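ATP-dependent DNA helicase PIF1 (PDB 7OTJ) probably acts as a monomeric DNA helicase that uses ATP hydrolysis to move 5'-to-3' along single-stranded DNA, unwinding duplexes and G-quadruplexes. Local coordinates at residues K92-F95 and T96-R99; E166-F169 and A170-S174; D212-A215 and R216-R220; P270-Q273 and K274-L278. All coordinates share one frame; numbering follows the deposited sequence.

Overall arrangement
The four contacts follow one another along the chain as separate local turns spread over the NTPase part and the 2B region. Contacts 1 and 2 lie in the PIF1-like, P-loop NTPase part with the six-stranded parallel sheet; their centres are about 26 Å apart, and helix 114-128 packs against both. Contact 3, on helix 212-219, lies on the opposite side of the chain's centre from contact 1, centres about 51 Å apart. Contact 4 opens helix 273-279 beside the antiparallel sheet, its centre about 28 Å from that of contact 1. Contacts 1 and 4, nearest atoms about 6 Å and 5 Å from the nucleic acid, lie nearer it than contact 3.

Contact 1: K92-F95 and T96-R99; sequences KKAF and TRWR
Ala94 and Trp98 form the tightly packed side of this turn of helix 92-100, while Lys92, Lys93 and Arg99 line its solvent side. On the packed side Trp98 N donates to Ala94 O at 2.9 Å, and Trp98 CD1 comes within 3.4 Å of the same oxygen. The indole is buried: its NE1 is bonded to Ala72 O, and its ring meets Phe71 and packs on Leu120, Ala124 and Leu127 of helix 114-128. Ala94 CB has Arg97 NH2 beside it at 3.7 Å. On the looser side Phe95 holds its ring out from the helix, CG anti to the backbone N (chi1 177°), and Arg99 NE lies over one face. There Arg99 NE stands 3.6 Å from Phe95 CE2, and the ring and guanidinium planes are 43° apart, so the two groups are tilted against each other and not stacked flat. Thr96 folds its hydroxyl back on the helix: OG1 donates to Lys92 O over 2.8 Å, nearly in line with the carbonyl, and Thr96 N reaches the same oxygen at 3.1 Å. One acceptor therefore serves two donors from a single residue. Lys93 NZ and Arg97 NH2 are like charges 4.3 Å apart; the arginine NH2 also makes a weak hydrogen bond to Ser70 O. Together the lysines and arginines probably give this surface a positive potential, and its nearest atom is about 6 Å from the bound nucleic acid.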
loop_
_atom_site.group_PDB
_atom_site.type_symbol
_atom_site.label_atom_id
_atom_site.label_comp_id
_atom_site.label_asym_id
_atom_site.label_seq_id
_atom_site.Cartn_x
_atom_site.Cartn_y
_atom_site.Cartn_z
ATOM N N LYS A 92 -19.223 -16.431 -3.885
ATOM C CA LYS A 92 -19.738 -16.888 -2.600
ATOM C C LYS A 92 -18.714 -16.752 -1.482
ATOM O O LYS A 92 -19.097 -16.717 -0.307
ATOM C CB LYS A 92 -20.229 -18.330 -2.711
ATOM C CG LYS A 92 -21.613 -18.429 -3.336
ATOM C CD LYS A 92 -22.596 -17.511 -2.614
ATOM C CE LYS A 92 -24.034 -17.712 -3.093
ATOM N NZ LYS A 92 -24.588 -19.047 -2.730
ATOM N N LYS A 93 -17.429 -16.636 -1.815
ATOM C CA LYS A 93 -16.441 -16.359 -0.781
ATOM C C LYS A 93 -16.554 -14.917 -0.297
ATOM O O LYS A 93 -16.542 -14.660 0.913
ATOM C CB LYS A 93 -15.038 -16.651 -1.317
ATOM C CG LYS A 93 -13.905 -16.035 -0.508
ATOM C CD LYS A 93 -12.563 -16.197 -1.219
ATOM C CE LYS A 93 -12.561 -15.534 -2.596
ATOM N NZ LYS A 93 -12.873 -14.077 -2.543
ATOM N N ALA A 94 -16.716 -13.970 -1.226
ATOM C CA ALA A 94 -16.868 -12.570 -0.841
ATOM C C ALA A 94 -18.251 -12.289 -0.275
ATOM O O ALA A 94 -18.392 -11.488 0.655
ATOM C CB ALA A 94 -16.601 -11.660 -2.040
ATOM N N PHE A 95 -19.282 -12.945 -0.809
ATOM C CA PHE A 95 -20.618 -12.738 -0.271
ATOM C C PHE A 95 -20.698 -13.198 1.177
ATOM O O PHE A 95 -21.293 -12.515 2.020
ATOM C CB PHE A 95 -21.651 -13.464 -1.128
ATOM C CG PHE A 95 -23.053 -13.355 -0.600
ATOM C CD1 PHE A 95 -23.673 -12.120 -0.490
ATOM C CD2 PHE A 95 -23.752 -14.486 -0.220
ATOM C CE1 PHE A 95 -24.963 -12.018 -0.009
ATOM C CE2 PHE A 95 -25.042 -14.392 0.260
ATOM C CZ PHE A 95 -25.648 -13.156 0.367
ATOM N N THR A 96 -20.081 -14.339 1.494
ATOM C CA THR A 96 -20.056 -14.791 2.880
ATOM C C THR A 96 -19.299 -13.804 3.760
ATOM O O THR A 96 -19.750 -13.466 4.863
ATOM C CB THR A 96 -19.431 -16.189 2.969
ATOM O OG1 THR A 96 -20.244 -17.128 2.252
ATOM C CG2 THR A 96 -19.319 -16.639 4.414
ATOM N N ARG A 97 -18.171 -13.290 3.259
ATOM C CA ARG A 97 -17.358 -12.356 4.028
ATOM C C ARG A 97 -18.119 -11.071 4.320
ATOM O O ARG A 97 -17.989 -10.497 5.408
ATOM C CB ARG A 97 -16.062 -12.065 3.273
ATOM C CG ARG A 97 -15.091 -11.173 4.017
ATOM C CD ARG A 97 -13.811 -11.036 3.240
ATOM N NE ARG A 97 -14.089 -10.748 1.841
ATOM C CZ ARG A 97 -13.172 -10.728 0.886
ATOM N NH1 ARG A 97 -11.897 -10.964 1.147
ATOM N NH2 ARG A 97 -13.547 -10.469 -0.365
ATOM N N TRP A 98 -18.929 -10.608 3.365
ATOM C CA TRP A 98 -19.752 -9.427 3.599
ATOM C C TRP A 98 -20.758 -9.652 4.724
ATOM O O TRP A 98 -21.120 -8.704 5.431
ATOM C CB TRP A 98 -20.483 -9.026 2.318
ATOM C CG TRP A 98 -19.758 -8.030 1.477
ATOM C CD1 TRP A 98 -19.200 -8.244 0.249
ATOM C CD2 TRP A 98 -19.515 -6.656 1.794
ATOM N NE1 TRP A 98 -18.624 -7.085 -0.220
ATOM C CE2 TRP A 98 -18.804 -6.096 0.711
ATOM C CE3 TRP A 98 -19.828 -5.845 2.888
ATOM C CZ2 TRP A 98 -18.403 -4.763 0.692
ATOM C CZ3 TRP A 98 -19.427 -4.525 2.867
ATOM C CH2 TRP A 98 -18.721 -3.996 1.779
ATOM N N ARG A 99 -21.226 -10.887 4.912
ATOM C CA ARG A 99 -22.213 -11.130 5.957
ATOM C C ARG A 99 -21.576 -11.443 7.303
ATOM O O ARG A 99 -22.159 -11.118 8.343
ATOM C CB ARG A 99 -23.154 -12.267 5.554
ATOM C CG ARG A 99 -24.155 -11.876 4.480
ATOM C CD ARG A 99 -25.108 -13.012 4.148
ATOM N NE ARG A 99 -24.396 -14.225 3.762
ATOM C CZ ARG A 99 -24.320 -15.321 4.507
ATOM N NH1 ARG A 99 -24.919 -15.398 5.686
ATOM N NH2 ARG A 99 -23.629 -16.365 4.055
#

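Contact 2: E166-F169 and A170-S174; sequences EVFF and AFESS
Phe169 and Glu172 grip each other twice. Phe169 N donates to Glu172 OE2 at 2.6 Å with an N-H...O angle of 148°, meeting the carboxylate on its anti side and 29° out of its plane, and Glu172 N returns a bond to Phe169 O at 3.2 Å. The glutamate side chain is extended beyond CG, which lets it reach back across the turn to the amide three residues earlier. Its second oxygen, OE1, has a long and weak ion pair with Lys504. Ser173 N to Ala170 O closes the next turn, and Ser173 OG adds a second bond to that oxygen at 2.9 Å, in the carbonyl plane. The same hydroxyl caps Trp176 N, so Ser173 is the N-cap of helix 174-179. Around these bonds lie the aromatics. Phe169 CB sits over the face of the Phe171 ring in a CH-pi contact, 3.7 Å from its centroid. The two rings are nearly parallel, planes at 10°, yet slid so far apart that they barely overlap, with centroids 5.2 Å apart. Val167 CG1 lies over one face of the Phe169 ring, and Glu172 OE2 lies at its edge. On the other flank Phe168 CE1 touches Glu172 CB at 3.7 Å. The loop leads from strand 138-143 into helix 174-179: Phe168 stacks on His115 and touches Asn118 of helix 114-128, Phe171 stacks on Phe508 of helix 503-511, and Ala170 and Phe171 both rest on Trp176.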
loop_
_atom_site.group_PDB
_atom_site.type_symbol
_atom_site.label_atom_id
_atom_site.label_comp_id
_atom_site.label_asym_id
_atom_site.label_seq_id
_atom_site.Cartn_x
_atom_site.Cartn_y
_atom_site.Cartn_z
ATOM N N GLU A 166 -13.917 16.726 -9.811
ATOM C CA GLU A 166 -13.900 15.274 -9.984
ATOM C C GLU A 166 -13.434 14.569 -8.713
ATOM O O GLU A 166 -13.943 13.494 -8.366
ATOM C CB GLU A 166 -13.013 14.893 -11.173
ATOM C CG GLU A 166 -12.931 13.393 -11.450
ATOM C CD GLU A 166 -14.228 12.817 -11.992
ATOM O OE1 GLU A 166 -14.645 13.218 -13.098
ATOM O OE2 GLU A 166 -14.832 11.961 -11.310
ATOM N N VAL A 167 -12.476 15.161 -8.001
ATOM C CA VAL A 167 -11.934 14.560 -6.785
ATOM C C VAL A 167 -13.007 14.636 -5.703
ATOM O O VAL A 167 -13.393 15.725 -5.265
ATOM C CB VAL A 167 -10.638 15.251 -6.338
ATOM C CG1 VAL A 167 -10.056 14.555 -5.123
ATOM C CG2 VAL A 167 -9.625 15.267 -7.471
ATOM N N PHE A 168 -13.515 13.476 -5.298
ATOM C CA PHE A 168 -14.580 13.355 -4.306
ATOM C C PHE A 168 -13.990 12.681 -3.069
ATOM O O PHE A 168 -13.834 11.457 -3.036
ATOM C CB PHE A 168 -15.757 12.573 -4.879
ATOM C CG PHE A 168 -17.012 12.698 -4.078
ATOM C CD1 PHE A 168 -17.594 13.939 -3.869
ATOM C CD2 PHE A 168 -17.623 11.576 -3.545
ATOM C CE1 PHE A 168 -18.758 14.058 -3.130
ATOM C CE2 PHE A 168 -18.789 11.689 -2.810
ATOM C CZ PHE A 168 -19.354 12.928 -2.603
ATOM N N PHE A 169 -13.613 13.483 -2.074
ATOM C CA PHE A 169 -12.968 12.930 -0.890
ATOM C C PHE A 169 -13.939 12.064 -0.087
ATOM O O PHE A 169 -15.165 12.186 -0.190
ATOM C CB PHE A 169 -12.408 14.049 -0.009
ATOM C CG PHE A 169 -11.201 14.733 -0.585
ATOM C CD1 PHE A 169 -11.339 15.887 -1.340
ATOM C CD2 PHE A 169 -9.928 14.226 -0.373
ATOM C CE1 PHE A 169 -10.228 16.524 -1.875
ATOM C CE2 PHE A 169 -8.812 14.862 -0.908
ATOM C CZ PHE A 169 -8.965 16.008 -1.658
ATOM N N ALA A 170 -13.367 11.203 0.759
ATOM C CA ALA A 170 -14.191 10.270 1.519
ATOM C C ALA A 170 -15.101 11.005 2.493
ATOM O O ALA A 170 -16.256 10.606 2.685
ATOM C CB ALA A 170 -13.306 9.274 2.267
ATOM N N PHE A 171 -14.604 12.085 3.107
ATOM C CA PHE A 171 -15.376 12.832 4.094
ATOM C C PHE A 171 -16.541 13.606 3.494
ATOM O O PHE A 171 -17.313 14.206 4.249
ATOM C CB PHE A 171 -14.472 13.788 4.878
ATOM C CG PHE A 171 -13.679 14.748 4.021
ATOM C CD1 PHE A 171 -14.263 15.898 3.510
ATOM C CD2 PHE A 171 -12.334 14.519 3.769
ATOM C CE1 PHE A 171 -13.522 16.789 2.739
ATOM C CE2 PHE A 171 -11.593 15.404 3.009
ATOM C CZ PHE A 171 -12.184 16.540 2.492
ATOM N N GLU A 172 -16.677 13.627 2.169
ATOM C CA GLU A 172 -17.805 14.283 1.527
ATOM C C GLU A 172 -18.958 13.331 1.256
ATOM O O GLU A 172 -20.080 13.789 1.019
ATOM C CB GLU A 172 -17.379 14.917 0.199
ATOM C CG GLU A 172 -16.096 15.728 0.243
ATOM C CD GLU A 172 -15.726 16.276 -1.124
ATOM O OE1 GLU A 172 -16.469 17.137 -1.638
ATOM O OE2 GLU A 172 -14.709 15.828 -1.694
ATOM N N SER A 173 -18.688 12.028 1.219
ATOM C CA SER A 173 -19.715 11.062 0.864
ATOM C C SER A 173 -20.848 11.061 1.883
ATOM O O SER A 173 -20.647 11.301 3.079
ATOM C CB SER A 173 -19.116 9.661 0.745
ATOM O OG SER A 173 -18.710 9.154 2.002
ATOM N N SER A 174 -22.053 10.765 1.398
ATOM C CA SER A 174 -23.162 10.545 2.314
ATOM C C SER A 174 -22.873 9.372 3.239
ATOM O O SER A 174 -23.251 9.404 4.416
ATOM C CB SER A 174 -24.451 10.307 1.528
ATOM O OG SER A 174 -25.544 10.106 2.401
#

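Contact 3: D212-A215 and R216-R220; sequences DDTA and RDFCR
Asp213 and Arg216 open a four-residue salt-bridge network strung along one flank of helix 212-219. Asp213 OD1 meets Arg216 NH2 at 3.0 Å; the two side chains run side by side in the same direction, with carboxylate and guanidinium planes 33° apart. The arginine bends at chi2 and chi3 to bring its other terminal nitrogen, NH1, back to the helix, where it lies 2.8 Å from Asp217 OD1 in a salt bridge whose hydrogen bond is weak. Asp217 OD1 also takes Arg220 NH2 at 3.0 Å, so this single oxygen serves two arginines, and Arg216 CD lies over one face of the Arg220 guanidinium. The other oxygen, OD2, is paired with Arg197 of helix 196-204. On another flank the contact is apolar: Thr214 CG2 rests on Phe218 CE2 at 3.6 Å, the threonine and the ring lying alongside each other, while Thr214 OG1 bonds to Asn204. The Phe218 ring meets Phe494 and touches Met201 and Leu205. Backbone bonds of the alpha-helical pattern join the two halves, among them Arg216 N to Asp212 O at 2.7 Å and Cys219 N to Ala215 O at 3.1 Å. Asp212 OD1 forms a salt bridge with Arg496. A bound potassium ion lies about 4 Å from the Asp217 side chain. With salt bridges to Arg216, Arg220 and Arg197, buried Asp217 is probably favoured in its charged form, and helix 212-219 is joined to helix 196-204 by the Asp217-Arg197 salt bridge and by Phe218 on Met201.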
loop_
_atom_site.group_PDB
_atom_site.type_symbol
_atom_site.label_atom_id
_atom_site.label_comp_id
_atom_site.label_asym_id
_atom_site.label_seq_id
_atom_site.Cartn_x
_atom_site.Cartn_y
_atom_site.Cartn_z
ATOM N N ASP A 212 10.083 30.401 3.897
ATOM C CA ASP A 212 11.402 30.402 3.266
ATOM C C ASP A 212 12.366 29.470 3.991
ATOM O O ASP A 212 13.078 28.681 3.358
ATOM C CB ASP A 212 11.968 31.826 3.213
ATOM C CG ASP A 212 11.093 32.773 2.419
ATOM O OD1 ASP A 212 10.080 32.309 1.854
ATOM O OD2 ASP A 212 11.406 33.979 2.366
ATOM N N ASP A 213 12.410 29.555 5.324
ATOM C CA ASP A 213 13.373 28.758 6.079
ATOM C C ASP A 213 13.122 27.265 5.904
ATOM O O ASP A 213 14.072 26.484 5.769
ATOM C CB ASP A 213 13.337 29.143 7.557
ATOM C CG ASP A 213 14.200 30.341 7.870
ATOM O OD1 ASP A 213 14.754 30.947 6.930
ATOM O OD2 ASP A 213 14.331 30.671 9.066
ATOM N N THR A 214 11.852 26.846 5.905
ATOM C CA THR A 214 11.537 25.444 5.642
ATOM C C THR A 214 11.979 25.051 4.238
ATOM O O THR A 214 12.632 24.017 4.044
ATOM C CB THR A 214 10.034 25.187 5.828
ATOM O OG1 THR A 214 9.689 25.307 7.213
ATOM C CG2 THR A 214 9.648 23.794 5.339
ATOM N N ALA A 215 11.656 25.885 3.246
ATOM C CA ALA A 215 12.057 25.600 1.871
ATOM C C ALA A 215 13.572 25.535 1.742
ATOM O O ALA A 215 14.109 24.635 1.085
ATOM C CB ALA A 215 11.483 26.653 0.924
ATOM N N ARG A 216 14.278 26.489 2.346
ATOM C CA ARG A 216 15.734 26.447 2.306
ATOM C C ARG A 216 16.278 25.210 3.015
ATOM O O ARG A 216 17.189 24.544 2.506
ATOM C CB ARG A 216 16.300 27.721 2.927
ATOM C CG ARG A 216 17.792 27.854 2.769
ATOM C CD ARG A 216 18.485 27.750 4.105
ATOM N NE ARG A 216 18.401 28.991 4.868
ATOM C CZ ARG A 216 17.637 29.167 5.937
ATOM N NH1 ARG A 216 16.851 28.201 6.391
ATOM N NH2 ARG A 216 17.667 30.336 6.571
ATOM N N ASP A 217 15.700 24.858 4.169
ATOM C CA ASP A 217 16.185 23.708 4.928
ATOM C C ASP A 217 16.026 22.407 4.150
ATOM O O ASP A 217 16.789 21.457 4.367
ATOM C CB ASP A 217 15.476 23.620 6.284
ATOM C CG ASP A 217 16.009 24.629 7.295
ATOM O OD1 ASP A 217 16.823 25.495 6.910
ATOM O OD2 ASP A 217 15.618 24.553 8.479
ATOM N N PHE A 218 15.037 22.330 3.258
ATOM C CA PHE A 218 14.910 21.134 2.435
ATOM C C PHE A 218 15.912 21.140 1.288
ATOM O O PHE A 218 16.465 20.091 0.944
ATOM C CB PHE A 218 13.485 21.003 1.891
ATOM C CG PHE A 218 12.522 20.372 2.854
ATOM C CD1 PHE A 218 12.685 19.054 3.249
ATOM C CD2 PHE A 218 11.440 21.086 3.348
ATOM C CE1 PHE A 218 11.792 18.461 4.131
ATOM C CE2 PHE A 218 10.548 20.500 4.227
ATOM C CZ PHE A 218 10.725 19.188 4.619
ATOM N N CYS A 219 16.174 22.309 0.697
ATOM C CA CYS A 219 17.162 22.370 -0.373
ATOM C C CYS A 219 18.545 21.990 0.135
ATOM O O CYS A 219 19.334 21.393 -0.606
ATOM C CB CYS A 219 17.172 23.762 -1.001
ATOM S SG CYS A 219 15.701 24.126 -1.995
ATOM N N ARG A 220 18.824 22.245 1.415
ATOM C CA ARG A 220 20.113 21.871 1.978
ATOM C C ARG A 220 20.289 20.360 2.031
ATOM O O ARG A 220 21.427 19.883 2.117
ATOM C CB ARG A 220 20.275 22.469 3.382
ATOM C CG ARG A 220 20.288 23.997 3.415
ATOM C CD ARG A 220 21.200 24.516 4.519
ATOM N NE ARG A 220 20.505 24.699 5.783
ATOM C CZ ARG A 220 20.399 25.854 6.424
ATOM N NH1 ARG A 220 20.989 26.951 5.978
ATOM N NH2 ARG A 220 19.691 25.910 7.550
#

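Contact 4: P270-Q273 and K274-L278; sequences PEPQ and KTQVL
The carboxylate of Glu271 takes Thr275 from both of its faces, at the N-terminus of helix 273-279, which packs on the antiparallel sheet in the region matched to the Pif1 2B domain. Thr275 N and Thr275 OG1 approach Glu271 OE1 on its syn side from opposite faces of the carboxylate plane, at 3.1 Å and 2.8 Å respectively, the hydroxyl 27° out of that plane. A side chain preceding the helix thus serves an amide of its first turn, and a fixed acceptor here probably suits the positive end of the helix dipole. The bend at chi2 (-73°) folds the glutamate back over the turn. Its other oxygen, OE2, forms a long salt bridge with Lys274 NZ at 3.6 Å. The approach to the helix is shaped by a cis peptide bond between Glu271 and Pro272, whose ring lies alongside Gln276. Lys274, Val277 and Leu278 touch Val437 of strand 435-446, setting the helix against the sheet. Backbone bonds complete the turn: Lys274 N meets Pro270 O at 3.0 Å, and Gln276 N meets Pro272 O at 2.9 Å, nearly in line with the carbonyl bond.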
loop_
_atom_site.group_PDB
_atom_site.type_symbol
_atom_site.label_atom_id
_atom_site.label_comp_id
_atom_site.label_asym_id
_atom_site.label_seq_id
_atom_site.Cartn_x
_atom_site.Cartn_y
_atom_site.Cartn_z
ATOM N N PRO A 270 -10.599 -13.414 -25.110
ATOM C CA PRO A 270 -10.188 -12.891 -26.417
ATOM C C PRO A 270 -9.321 -11.648 -26.266
ATOM O O PRO A 270 -9.162 -11.089 -25.180
ATOM C CB PRO A 270 -11.519 -12.573 -27.101
ATOM C CG PRO A 270 -12.448 -12.263 -25.972
ATOM C CD PRO A 270 -12.020 -13.144 -24.825
ATOM N N GLU A 271 -8.721 -11.235 -27.381
ATOM C CA GLU A 271 -8.007 -9.968 -27.389
ATOM C C GLU A 271 -8.951 -8.833 -27.761
ATOM O O GLU A 271 -9.963 -9.046 -28.439
ATOM C CB GLU A 271 -6.838 -10.018 -28.379
ATOM C CG GLU A 271 -5.734 -11.018 -28.045
ATOM C CD GLU A 271 -4.857 -10.597 -26.871
ATOM O OE1 GLU A 271 -5.098 -9.525 -26.280
ATOM O OE2 GLU A 271 -3.915 -11.348 -26.540
ATOM N N PRO A 272 -8.632 -7.590 -27.370
ATOM C CA PRO A 272 -7.495 -7.130 -26.564
ATOM C C PRO A 272 -7.693 -7.354 -25.060
ATOM O O PRO A 272 -6.806 -7.018 -24.270
ATOM C CB PRO A 272 -7.432 -5.640 -26.889
ATOM C CG PRO A 272 -8.863 -5.272 -27.102
ATOM C CD PRO A 272 -9.536 -6.478 -27.717
ATOM N N GLN A 273 -8.865 -7.875 -24.684
ATOM C CA GLN A 273 -9.203 -8.038 -23.270
ATOM C C GLN A 273 -8.114 -8.773 -22.496
ATOM O O GLN A 273 -7.818 -8.423 -21.346
ATOM C CB GLN A 273 -10.538 -8.773 -23.134
ATOM C CG GLN A 273 -11.761 -7.887 -23.337
ATOM C CD GLN A 273 -12.003 -7.530 -24.789
ATOM O OE1 GLN A 273 -11.695 -8.307 -25.693
ATOM N NE2 GLN A 273 -12.554 -6.343 -25.022
ATOM N N LYS A 274 -7.507 -9.795 -23.108
ATOM C CA LYS A 274 -6.476 -10.568 -22.420
ATOM C C LYS A 274 -5.215 -9.742 -22.203
ATOM O O LYS A 274 -4.599 -9.802 -21.132
ATOM C CB LYS A 274 -6.150 -11.834 -23.209
ATOM C CG LYS A 274 -5.350 -12.857 -22.425
ATOM C CD LYS A 274 -4.961 -14.034 -23.301
ATOM C CE LYS A 274 -3.969 -13.604 -24.361
ATOM N NZ LYS A 274 -3.657 -14.709 -25.299
ATOM N N THR A 275 -4.822 -8.953 -23.202
ATOM C CA THR A 275 -3.647 -8.109 -23.036
ATOM C C THR A 275 -3.912 -7.008 -22.018
ATOM O O THR A 275 -3.053 -6.707 -21.182
ATOM C CB THR A 275 -3.240 -7.512 -24.381
ATOM O OG1 THR A 275 -2.712 -8.545 -25.222
ATOM C CG2 THR A 275 -2.199 -6.424 -24.196
ATOM N N GLN A 276 -5.116 -6.435 -22.037
ATOM C CA GLN A 276 -5.412 -5.340 -21.124
ATOM C C GLN A 276 -5.525 -5.827 -19.687
ATOM O O GLN A 276 -5.256 -5.060 -18.756
ATOM C CB GLN A 276 -6.682 -4.619 -21.570
ATOM C CG GLN A 276 -6.547 -3.960 -22.943
ATOM C CD GLN A 276 -7.872 -3.452 -23.479
ATOM O OE1 GLN A 276 -8.939 -3.925 -23.080
ATOM N NE2 GLN A 276 -7.812 -2.490 -24.391
ATOM N N VAL A 277 -5.925 -7.083 -19.480
ATOM C CA VAL A 277 -5.915 -7.653 -18.135
ATOM C C VAL A 277 -4.487 -7.886 -17.664
ATOM O O VAL A 277 -4.130 -7.560 -16.526
ATOM C CB VAL A 277 -6.734 -8.953 -18.087
ATOM C CG1 VAL A 277 -6.370 -9.755 -16.849
ATOM C CG2 VAL A 277 -8.195 -8.636 -18.068
ATOM N N LEU A 278 -3.654 -8.480 -18.520
ATOM C CA LEU A 278 -2.288 -8.792 -18.112
ATOM C C LEU A 278 -1.491 -7.539 -17.785
ATOM O O LEU A 278 -0.656 -7.563 -16.876
ATOM C CB LEU A 278 -1.585 -9.586 -19.207
ATOM C CG LEU A 278 -2.010 -11.046 -19.306
ATOM C CD1 LEU A 278 -1.508 -11.646 -20.606
ATOM C CD2 LEU A 278 -1.475 -11.808 -18.111
#